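Local coordinates for protein flavohemoglobin (Malassezia yamatoensis, PDB 6O0A) that binds heme and FAD and, as a flavohemoglobin required for nitric oxide resistance, probably oxidises nitric oxide to nitrate using electrons passed from NAD(P)H through the flavin, at residues P40-V45 with F124-K129; K160-Q165 with N263-M268; F174-R179 with M189-A194; I208-R213 with L259-P264. All blocks are in the same frame, centred on the assembly; numbering follows the deposited sequence.

Interaction 1: P40-V45 with F124-K129; sequences PHITPV and FGAIAK
In the all-helical globin domain, helix 25-53 packs on helix 115-131 through Ile42 and Val45 on one side and Ala126, Ile127 and Lys129 on the other. The short axes come within 8.6 Å at an angle of 127° between their N-to-C directions, and Ile42 and Ala126 mark the crossing. The small side chain of Ala126 lies there, consistent with the CA atoms of the two residues coming within 5.8 Å. Ala126 CB also lies near the backbone O of Ile42.

The CG2 branch of Ile42 stands anti to the backbone N and rests against Ala126 CB at 3.7 Å, with the backbone N of Ile127 just beyond. Its other branch crosses the Ile127 side chain at a slant, CD1 meeting CG1 at 4.0 Å, so both arms of the isoleucine touch the opposing helix. Ile127 leaves its helix pointing away from this partner and returns only its CG1 to the contact; its CD1 instead sits 3.9 Å above the centre of the Phe124 ring. This helix-on-helix packing belongs to the globin fold that encloses the heme, which lies about 11 Å from the side chain of Ile127.

One turn on from Ile42, Val45 sets CG1 anti to its backbone N (chi1 179°) and thereby places it against Ala126 CB at 4.0 Å. Lys129 is modelled in two conformers; in the one described, its CD lies near the same methyl, and NZ forms a salt bridge with Asp49 of helix 25-53 on the solvent side.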
# COMPACT_ATOMS: atom_id res chain seq x y z
N PRO A 40 20.85 -4.57 -5.37
CA PRO A 40 20.26 -4.69 -6.71
C PRO A 40 20.76 -5.88 -7.49
O PRO A 40 20.06 -6.38 -8.38
CB PRO A 40 20.67 -3.37 -7.39
CG PRO A 40 20.93 -2.44 -6.28
CD PRO A 40 21.49 -3.26 -5.17
N HIS A 41 21.98 -6.34 -7.21
CA HIS A 41 22.49 -7.51 -7.91
C HIS A 41 22.02 -8.79 -7.25
O HIS A 41 21.79 -9.79 -7.94
CB HIS A 41 24.02 -7.44 -7.96
CG HIS A 41 24.54 -6.19 -8.59
ND1 HIS A 41 24.56 -4.98 -7.92
CD2 HIS A 41 25.05 -5.95 -9.82
CE1 HIS A 41 25.07 -4.05 -8.72
NE2 HIS A 41 25.37 -4.62 -9.87
N ILE A 42 21.85 -8.79 -5.93
CA ILE A 42 21.47 -10.01 -5.22
C ILE A 42 20.00 -10.34 -5.45
O ILE A 42 19.62 -11.51 -5.60
CB ILE A 42 21.82 -9.87 -3.73
CG1 ILE A 42 23.34 -9.84 -3.54
CG2 ILE A 42 21.19 -11.00 -2.90
CD1 ILE A 42 23.78 -9.40 -2.17
N THR A 43 19.14 -9.32 -5.48
CA THR A 43 17.68 -9.45 -5.59
C THR A 43 17.20 -10.37 -6.70
O THR A 43 16.44 -11.31 -6.43
CB THR A 43 17.05 -8.06 -5.76
OG1 THR A 43 17.11 -7.35 -4.53
CG2 THR A 43 15.59 -8.18 -6.21
N PRO A 44 17.58 -10.14 -7.97
CA PRO A 44 17.04 -10.98 -9.04
C PRO A 44 17.52 -12.40 -8.93
O PRO A 44 16.81 -13.32 -9.36
CB PRO A 44 17.57 -10.31 -10.32
CG PRO A 44 18.05 -8.97 -9.89
CD PRO A 44 18.53 -9.15 -8.51
N VAL A 45 18.70 -12.61 -8.34
CA VAL A 45 19.18 -13.97 -8.16
C VAL A 45 18.39 -14.66 -7.07
O VAL A 45 17.99 -15.82 -7.21
CB VAL A 45 20.69 -13.96 -7.87
CG1 VAL A 45 21.18 -15.38 -7.66
CG2 VAL A 45 21.44 -13.29 -9.01
N PHE A 124 19.79 -15.79 1.36
CA PHE A 124 21.17 -15.92 1.81
C PHE A 124 21.99 -16.80 0.89
O PHE A 124 23.21 -16.61 0.80
CB PHE A 124 21.17 -16.39 3.27
CG PHE A 124 21.03 -15.25 4.24
CD1 PHE A 124 19.82 -14.56 4.34
CD2 PHE A 124 22.11 -14.80 4.99
CE1 PHE A 124 19.68 -13.47 5.20
CE2 PHE A 124 21.98 -13.71 5.86
CZ PHE A 124 20.76 -13.05 5.96
N GLY A 125 21.35 -17.70 0.14
CA GLY A 125 22.05 -18.37 -0.94
C GLY A 125 22.52 -17.40 -2.01
O GLY A 125 23.62 -17.54 -2.56
N ALA A 126 21.68 -16.41 -2.33
CA ALA A 126 22.07 -15.42 -3.33
C ALA A 126 23.16 -14.49 -2.81
O ALA A 126 24.04 -14.07 -3.57
CB ALA A 126 20.85 -14.60 -3.77
N ILE A 127 23.10 -14.15 -1.52
CA ILE A 127 24.20 -13.41 -0.90
C ILE A 127 25.51 -14.19 -1.03
O ILE A 127 26.55 -13.63 -1.40
CB ILE A 127 23.87 -13.10 0.57
CG1 ILE A 127 22.74 -12.07 0.65
CG2 ILE A 127 25.12 -12.61 1.31
CD1 ILE A 127 22.14 -11.96 2.04
N ALA A 128 25.46 -15.50 -0.76
CA ALA A 128 26.65 -16.34 -0.87
C ALA A 128 27.17 -16.38 -2.30
O ALA A 128 28.38 -16.31 -2.53
CB ALA A 128 26.33 -17.76 -0.38
N LYS A 129 26.27 -16.52 -3.28
CA LYS A 129 26.68 -16.55 -4.68
C LYS A 129 27.31 -15.23 -5.10
O LYS A 129 28.30 -15.20 -5.84
CB LYS A 129 25.48 -16.85 -5.57
CG LYS A 129 24.90 -18.25 -5.45
CD LYS A 129 23.75 -18.40 -6.44
CE LYS A 129 22.99 -19.69 -6.23
NZ LYS A 129 21.91 -19.83 -7.24

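Interaction 2: K160-Q165 with N263-M268; sequences KLYAQQ and NPYGDM
Gln165 and Tyr265 approach from opposite directions, and the amide of Gln165 lies against the phenol end of Tyr265 with the two planes 47° apart. Gln165 CD is 3.2 Å from Tyr265 OH, while NE2 is 3.3 Å from Tyr265 CE1, a contact oblique to the ring. Although NE2 is also close to the phenol oxygen, its N-H points elsewhere, and the pair is not a hydrogen bond. On the other side of the ring's end, Tyr162 CD1 meets Tyr265 OH at 3.5 Å, with that oxygen near the plane of the Tyr162 ring, and Leu161 CB packs on CE1 of Tyr265 at 3.7 Å. The Gln165 amide slides past that of Asn263 in the reverse sense, bringing OE1 to 3.2 Å from Asn263 CB.

A bend at chi2 (-52°) brings Gln165 NE2 back to Leu161 O, and hydrogen bonds then hold the amide. NE2 donates to Leu161 O almost straight, the N-H...O angle being 175°. Leu161 O also receives Gln164 N, from the opposite face of its carbonyl plane. NE2 further donates to a water that passes its own hydrogen to Pro264 O at 2.7 Å, bridging the two segments. OE1 is held by Thr200, Asn263 ND2 by Asn167, and Tyr162 OH by the backbone of Leu111, while helix 96-108 packs against Tyr265 through Asn104 and Ala107. The arrangement is thus an interdomain junction of a flavohemoglobin: the C-terminal end of globin helix 137-163 meets the loop following strand 258-262 of the FAD-binding domain.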
# COMPACT_ATOMS: atom_id res chain seq x y z
N LYS A 160 -1.20 -11.00 14.83
CA LYS A 160 -2.23 -10.16 15.44
C LYS A 160 -3.27 -9.72 14.42
O LYS A 160 -4.46 -9.62 14.74
CB LYS A 160 -1.59 -8.95 16.12
CG LYS A 160 -0.68 -9.30 17.30
CD LYS A 160 -0.10 -8.04 17.94
CE LYS A 160 0.76 -8.38 19.14
NZ LYS A 160 -0.03 -9.10 20.19
N LEU A 161 -2.83 -9.42 13.20
CA LEU A 161 -3.77 -9.01 12.15
C LEU A 161 -4.72 -10.15 11.81
O LEU A 161 -5.93 -9.94 11.66
CB LEU A 161 -3.01 -8.55 10.90
CG LEU A 161 -2.21 -7.26 11.01
CD1 LEU A 161 -1.28 -7.07 9.84
CD2 LEU A 161 -3.17 -6.07 11.10
N TYR A 162 -4.19 -11.36 11.66
CA TYR A 162 -5.04 -12.51 11.35
C TYR A 162 -6.05 -12.77 12.46
O TYR A 162 -7.18 -13.17 12.19
CB TYR A 162 -4.18 -13.75 11.13
CG TYR A 162 -3.34 -13.73 9.87
CD1 TYR A 162 -3.84 -13.17 8.69
CD2 TYR A 162 -2.06 -14.27 9.86
CE1 TYR A 162 -3.08 -13.16 7.53
CE2 TYR A 162 -1.29 -14.26 8.70
CZ TYR A 162 -1.81 -13.70 7.54
OH TYR A 162 -1.05 -13.69 6.38
N ALA A 163 -5.67 -12.50 13.72
CA ALA A 163 -6.57 -12.74 14.84
C ALA A 163 -7.76 -11.79 14.83
O ALA A 163 -8.76 -12.08 15.49
CB ALA A 163 -5.83 -12.64 16.17
N GLN A 164 -7.67 -10.68 14.11
CA GLN A 164 -8.78 -9.73 14.07
C GLN A 164 -9.86 -10.11 13.06
O GLN A 164 -10.91 -9.46 13.03
CB GLN A 164 -8.26 -8.33 13.74
CG GLN A 164 -7.27 -7.77 14.75
CD GLN A 164 -6.83 -6.36 14.40
OE1 GLN A 164 -5.96 -6.16 13.55
NE2 GLN A 164 -7.43 -5.37 15.05
N GLN A 165 -9.64 -11.13 12.24
CA GLN A 165 -10.54 -11.41 11.14
C GLN A 165 -11.78 -12.18 11.59
O GLN A 165 -11.77 -12.92 12.58
CB GLN A 165 -9.84 -12.21 10.04
CG GLN A 165 -8.61 -11.51 9.53
CD GLN A 165 -8.92 -10.10 9.12
OE1 GLN A 165 -9.80 -9.86 8.29
NE2 GLN A 165 -8.22 -9.14 9.72
N ASN A 263 -8.98 -10.70 2.80
CA ASN A 263 -9.50 -9.93 3.90
C ASN A 263 -8.96 -8.50 3.82
O ASN A 263 -7.94 -8.25 3.17
CB ASN A 263 -9.12 -10.62 5.21
CG ASN A 263 -9.91 -11.90 5.42
OD1 ASN A 263 -11.05 -12.02 4.95
ND2 ASN A 263 -9.33 -12.86 6.13
N PRO A 264 -9.65 -7.54 4.44
CA PRO A 264 -9.25 -6.14 4.31
C PRO A 264 -8.15 -5.77 5.30
O PRO A 264 -8.15 -6.22 6.45
CB PRO A 264 -10.54 -5.38 4.62
CG PRO A 264 -11.21 -6.25 5.66
CD PRO A 264 -10.87 -7.69 5.25
N TYR A 265 -7.21 -4.94 4.84
CA TYR A 265 -6.05 -4.56 5.64
C TYR A 265 -5.62 -3.15 5.26
O TYR A 265 -6.14 -2.54 4.33
CB TYR A 265 -4.90 -5.58 5.45
CG TYR A 265 -5.18 -6.91 6.11
CD1 TYR A 265 -5.19 -7.04 7.49
CD2 TYR A 265 -5.46 -8.04 5.34
CE1 TYR A 265 -5.47 -8.24 8.11
CE2 TYR A 265 -5.73 -9.27 5.95
CZ TYR A 265 -5.74 -9.36 7.33
OH TYR A 265 -6.00 -10.55 7.95
N GLY A 266 -4.65 -2.63 6.01
CA GLY A 266 -4.05 -1.36 5.69
C GLY A 266 -4.04 -0.51 6.94
O GLY A 266 -4.99 -0.56 7.72
N ASP A 267 -2.97 0.25 7.15
CA ASP A 267 -2.85 1.04 8.37
C ASP A 267 -3.07 2.52 8.11
O ASP A 267 -2.91 3.33 9.03
CB ASP A 267 -1.49 0.80 9.04
CG ASP A 267 -0.31 1.22 8.18
OD1 ASP A 267 -0.50 1.67 7.03
OD2 ASP A 267 0.84 1.10 8.67
N MET A 268 -3.44 2.89 6.89
CA MET A 268 -3.67 4.29 6.54
C MET A 268 -5.17 4.55 6.63
O MET A 268 -5.88 4.66 5.62
CB MET A 268 -3.10 4.59 5.16
CG MET A 268 -3.13 6.04 4.75
SD MET A 268 -2.24 7.04 5.93
CE MET A 268 -0.69 6.13 6.04
O HOH W 1 -8.64 -6.23 9.14

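Interaction 3: F174-R179 with M189-A194; sequences FKLVKR and MVFEPA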
# COMPACT_ATOMS: atom_id res chain seq x y z
N PHE A 174 -15.80 -14.21 -4.49
CA PHE A 174 -16.79 -13.16 -4.66
C PHE A 174 -17.32 -13.15 -6.08
O PHE A 174 -16.62 -13.57 -7.02
CB PHE A 174 -16.21 -11.77 -4.32
CG PHE A 174 -16.15 -11.48 -2.85
CD1 PHE A 174 -15.25 -12.14 -2.03
CD2 PHE A 174 -17.00 -10.54 -2.28
CE1 PHE A 174 -15.19 -11.88 -0.67
CE2 PHE A 174 -16.95 -10.27 -0.91
CZ PHE A 174 -16.04 -10.94 -0.11
N LYS A 175 -18.54 -12.66 -6.24
CA LYS A 175 -19.17 -12.51 -7.54
C LYS A 175 -19.27 -11.03 -7.89
O LYS A 175 -19.61 -10.20 -7.04
CB LYS A 175 -20.55 -13.17 -7.55
CG LYS A 175 -21.38 -12.94 -8.81
CD LYS A 175 -22.87 -13.00 -8.48
CE LYS A 175 -23.56 -14.15 -9.19
NZ LYS A 175 -25.04 -14.11 -8.97
N LEU A 176 -18.97 -10.70 -9.14
CA LEU A 176 -19.12 -9.33 -9.62
C LEU A 176 -20.60 -9.07 -9.89
O LEU A 176 -21.20 -9.70 -10.77
CB LEU A 176 -18.26 -9.12 -10.87
CG LEU A 176 -18.38 -7.74 -11.51
CD1 LEU A 176 -17.96 -6.61 -10.52
CD2 LEU A 176 -17.55 -7.65 -12.79
N VAL A 177 -21.21 -8.16 -9.12
CA VAL A 177 -22.64 -7.90 -9.26
C VAL A 177 -22.95 -6.58 -9.95
O VAL A 177 -24.07 -6.42 -10.46
CB VAL A 177 -23.37 -7.97 -7.89
CG1 VAL A 177 -23.19 -9.35 -7.25
CG2 VAL A 177 -22.88 -6.86 -6.95
N LYS A 178 -22.01 -5.64 -10.00
CA LYS A 178 -22.25 -4.38 -10.68
C LYS A 178 -20.93 -3.84 -11.23
O LYS A 178 -19.90 -3.86 -10.54
CB LYS A 178 -22.89 -3.34 -9.76
CG LYS A 178 -23.41 -2.11 -10.50
CD LYS A 178 -24.10 -1.14 -9.54
CE LYS A 178 -24.78 -0.02 -10.31
NZ LYS A 178 -25.43 0.95 -9.39
N ARG A 179 -20.97 -3.35 -12.47
CA ARG A 179 -19.79 -2.86 -13.16
C ARG A 179 -20.17 -1.60 -13.92
O ARG A 179 -21.06 -1.65 -14.77
CB ARG A 179 -19.25 -3.94 -14.10
CG ARG A 179 -17.99 -3.58 -14.83
CD ARG A 179 -17.89 -4.39 -16.11
NE ARG A 179 -16.66 -4.06 -16.81
CZ ARG A 179 -16.56 -3.08 -17.71
NH1 ARG A 179 -17.63 -2.35 -18.03
NH2 ARG A 179 -15.40 -2.84 -18.29
N MET A 189 -16.50 -1.19 -9.56
CA MET A 189 -16.91 -2.59 -9.49
C MET A 189 -17.42 -2.94 -8.10
O MET A 189 -16.77 -2.61 -7.11
CB MET A 189 -15.73 -3.49 -9.86
CG MET A 189 -15.15 -3.10 -11.22
SD MET A 189 -13.73 -4.13 -11.67
CE MET A 189 -14.55 -5.69 -11.98
N VAL A 190 -18.57 -3.60 -8.03
CA VAL A 190 -19.15 -4.04 -6.75
C VAL A 190 -19.20 -5.56 -6.73
O VAL A 190 -19.78 -6.17 -7.63
CB VAL A 190 -20.55 -3.46 -6.52
CG1 VAL A 190 -21.11 -3.96 -5.18
CG2 VAL A 190 -20.52 -1.91 -6.57
N PHE A 191 -18.64 -6.16 -5.67
CA PHE A 191 -18.59 -7.61 -5.49
C PHE A 191 -19.39 -8.03 -4.25
O PHE A 191 -19.45 -7.30 -3.25
CB PHE A 191 -17.15 -8.11 -5.32
CG PHE A 191 -16.27 -7.92 -6.53
CD1 PHE A 191 -15.59 -6.72 -6.74
CD2 PHE A 191 -16.09 -8.94 -7.43
CE1 PHE A 191 -14.77 -6.55 -7.85
CE2 PHE A 191 -15.27 -8.79 -8.54
CZ PHE A 191 -14.62 -7.59 -8.75
N GLU A 192 -19.97 -9.23 -4.29
CA GLU A 192 -20.61 -9.81 -3.13
C GLU A 192 -20.12 -11.24 -2.94
O GLU A 192 -19.66 -11.87 -3.90
CB GLU A 192 -22.14 -9.80 -3.28
CG GLU A 192 -22.70 -8.38 -3.13
CD GLU A 192 -24.20 -8.31 -3.35
OE1 GLU A 192 -24.82 -9.37 -3.52
OE2 GLU A 192 -24.73 -7.18 -3.35
N PRO A 193 -20.17 -11.76 -1.71
CA PRO A 193 -19.66 -13.12 -1.49
C PRO A 193 -20.37 -14.14 -2.36
O PRO A 193 -21.59 -14.09 -2.56
CB PRO A 193 -19.94 -13.37 -0.00
CG PRO A 193 -19.96 -12.04 0.60
CD PRO A 193 -20.54 -11.10 -0.45
N ALA A 194 -19.58 -15.08 -2.88
CA ALA A 194 -20.07 -16.22 -3.63
C ALA A 194 -19.81 -17.53 -2.89
O ALA A 194 -19.99 -18.60 -3.47
CB ALA A 194 -19.43 -16.27 -5.02
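Leu176 and Phe191 face each other as a non-hydrogen-bonded antiparallel pair, and the leucine can be followed outward atom by atom. Its CB lies 3.8 Å from Phe191 CE2. With CG anti to the backbone N (chi1 177°), CD1 comes over one face of the Phe191 ring, 4.0 Å from the centroid and 14° off the normal, a CH-pi contact nearer the ring's edge than its centre. CD1 also touches the backbone O of Val190, and CD2 ends against Met189 CE at 3.7 Å.

Just beyond this pair the strands form a classic beta bulge, since Val177 and Lys178 both face Val190. Val190 O accepts from Val177 N at 2.9 Å and from Lys178 N at 3.3 Å, the longer bond being the more bent. Regular pairing surrounds the bulge: Lys175 N donates to Glu192 O at 2.7 Å, and Val190 N to Lys178 O. At the far end, Pro193 CA lies over a face of the Phe174 ring.

The hairpin of strands 171-181 and 186-193 is flanked in the antiparallel sheet of the FAD-binding domain by strand 258-262 beside the first and strand 234-239 beside the second.

Interaction 4: I208-R213 with L259-P264; sequences ISIYAR and LDISNP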
# COMPACT_ATOMS: atom_id res chain seq x y z
N ILE A 208 -8.20 -4.22 -0.24
CA ILE A 208 -8.22 -5.67 -0.37
C ILE A 208 -7.27 -6.04 -1.50
O ILE A 208 -6.95 -5.22 -2.36
CB ILE A 208 -9.65 -6.23 -0.64
CG1 ILE A 208 -10.40 -5.44 -1.72
CG2 ILE A 208 -10.50 -6.21 0.65
CD1 ILE A 208 -9.95 -5.65 -3.15
N SER A 209 -6.82 -7.28 -1.48
CA SER A 209 -6.18 -7.88 -2.64
C SER A 209 -7.22 -8.70 -3.39
O SER A 209 -7.91 -9.53 -2.78
CB SER A 209 -4.99 -8.76 -2.24
OG SER A 209 -3.89 -8.01 -1.74
N ILE A 210 -7.35 -8.45 -4.68
CA ILE A 210 -8.24 -9.22 -5.55
C ILE A 210 -7.37 -10.02 -6.52
O ILE A 210 -6.31 -9.55 -6.95
CB ILE A 210 -9.25 -8.30 -6.28
CG1 ILE A 210 -10.26 -9.15 -7.05
CG2 ILE A 210 -8.54 -7.31 -7.18
CD1 ILE A 210 -11.52 -8.40 -7.39
N TYR A 211 -7.83 -11.23 -6.84
CA TYR A 211 -7.06 -12.23 -7.57
C TYR A 211 -7.73 -12.58 -8.88
O TYR A 211 -8.94 -12.84 -8.92
CB TYR A 211 -6.90 -13.51 -6.72
CG TYR A 211 -6.07 -13.32 -5.48
CD1 TYR A 211 -6.55 -12.59 -4.39
CD2 TYR A 211 -4.80 -13.86 -5.39
CE1 TYR A 211 -5.78 -12.41 -3.25
CE2 TYR A 211 -4.02 -13.70 -4.25
CZ TYR A 211 -4.52 -12.96 -3.19
OH TYR A 211 -3.75 -12.78 -2.06
N ALA A 212 -6.95 -12.62 -9.96
CA ALA A 212 -7.41 -13.20 -11.21
C ALA A 212 -6.22 -13.84 -11.91
O ALA A 212 -5.06 -13.60 -11.56
CB ALA A 212 -8.09 -12.16 -12.10
N ARG A 213 -6.51 -14.64 -12.93
CA ARG A 213 -5.42 -15.29 -13.64
C ARG A 213 -4.98 -14.46 -14.83
O ARG A 213 -5.79 -13.79 -15.49
CB ARG A 213 -5.82 -16.70 -14.09
CG ARG A 213 -5.97 -17.61 -12.88
CD ARG A 213 -5.97 -19.08 -13.17
NE ARG A 213 -6.21 -19.74 -11.89
CZ ARG A 213 -5.24 -20.22 -11.11
NH1 ARG A 213 -3.98 -20.17 -11.48
NH2 ARG A 213 -5.56 -20.78 -9.95
N LEU A 259 -14.25 -14.07 -8.65
CA LEU A 259 -12.86 -13.77 -8.33
C LEU A 259 -12.66 -13.93 -6.83
O LEU A 259 -13.60 -13.74 -6.05
CB LEU A 259 -12.45 -12.34 -8.75
CG LEU A 259 -12.48 -11.99 -10.25
CD1 LEU A 259 -11.94 -10.60 -10.48
CD2 LEU A 259 -11.67 -13.01 -11.03
N ASP A 260 -11.44 -14.25 -6.42
CA ASP A 260 -11.13 -14.34 -5.00
C ASP A 260 -10.72 -12.97 -4.47
O ASP A 260 -10.02 -12.21 -5.15
CB ASP A 260 -10.00 -15.36 -4.75
CG ASP A 260 -10.51 -16.81 -4.70
OD1 ASP A 260 -11.69 -17.04 -4.35
OD2 ASP A 260 -9.73 -17.73 -4.98
N ILE A 261 -11.17 -12.65 -3.25
CA ILE A 261 -10.82 -11.38 -2.60
C ILE A 261 -10.30 -11.68 -1.20
O ILE A 261 -10.87 -12.49 -0.47
CB ILE A 261 -12.02 -10.42 -2.52
CG1 ILE A 261 -12.59 -10.18 -3.92
CG2 ILE A 261 -11.59 -9.09 -1.86
CD1 ILE A 261 -13.67 -9.08 -4.01
N SER A 262 -9.21 -11.00 -0.83
CA SER A 262 -8.60 -11.19 0.47
C SER A 262 -9.44 -10.53 1.57
O SER A 262 -10.45 -9.86 1.32
CB SER A 262 -7.19 -10.60 0.50
OG SER A 262 -7.27 -9.17 0.56
N ASN A 263 -8.98 -10.70 2.80
CA ASN A 263 -9.50 -9.93 3.90
C ASN A 263 -8.96 -8.50 3.82
O ASN A 263 -7.94 -8.25 3.17
CB ASN A 263 -9.12 -10.62 5.21
CG ASN A 263 -9.91 -11.90 5.42
OD1 ASN A 263 -11.05 -12.02 4.95
ND2 ASN A 263 -9.33 -12.86 6.13
N PRO A 264 -9.65 -7.54 4.44
CA PRO A 264 -9.25 -6.14 4.31
C PRO A 264 -8.15 -5.77 5.30
O PRO A 264 -8.15 -6.22 6.45
CB PRO A 264 -10.54 -5.38 4.62
CG PRO A 264 -11.21 -6.25 5.66
CD PRO A 264 -10.87 -7.69 5.25
O HOH W 2 -9.67 -15.33 -8.53
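Ser209 and Ser262 make the tight end of this antiparallel strand pairing. Ser262 N donates to Ser209 O at 2.8 Å, but the return bond from Ser209 N goes to a side chain, Ser262 OG, also at 2.8 Å with an N-H...O angle of 164°. The hydroxyl can stand in for a backbone carbonyl because chi1 of 75° holds OG close to both its own N and its own carbonyl carbon, on the side of the partner strand. It passes its own proton to Asn263 O, so the same oxygen both accepts and donates. Ser209 OG turns elsewhere, to Ser108 and Gln223.

Apolar packing continues on the side bearing Ile210 and Ile261. In the conformer of Ile210 described, the CG1 arms of these two isoleucines meet at 4.0 Å, and Ile210 CD1 continues to Leu259 CD1 at 3.8 Å. Ile208 CB adds a contact with Ile261 CG2, while Ile208 CG2 meets Pro264 CB at 4.1 Å.

At the other end the pairing is looser. Tyr211 N still donates to Asp260 O at 2.9 Å, but with an angle of 148°, and the reciprocal link is replaced by a water that accepts from Asp260 N and donates to Tyr211 O at 2.6 Å. Here Asp260 is only partly buried, with a long, weak ion pair to Lys173, whereas the Tyr211 ring has a cation-pi partner in Arg171.

Within the sheet, strand 207-213 lies between strands 219-225 and 258-262, with helix 246-251 packing on Ile210 and Ala212 and strand 171-181 beyond strand 258-262.

Interactions 3 and 4 belong to one antiparallel sheet and touch directly: Phe174 N probably bonds to Leu259 O, and Phe191 and Ile261 pack together, joining the hairpin to the strands beside it. The hydrogen bonds across interaction 3 all run between backbones, whereas interaction 4 adds a serine hydroxyl and a water; interaction 4 is largely buried, while interaction 3 has exposed residues on one face. Interaction 2 shares Asn263 and Pro264 with interaction 4, so the chain leaving the sheet there becomes the domain junction, where amides, phenols and a bridging water replace strand pairing. Interaction 1 stands apart, about 20 Å from interaction 4 between nearest atoms, and is a buried apolar helix crossing within the globin domain.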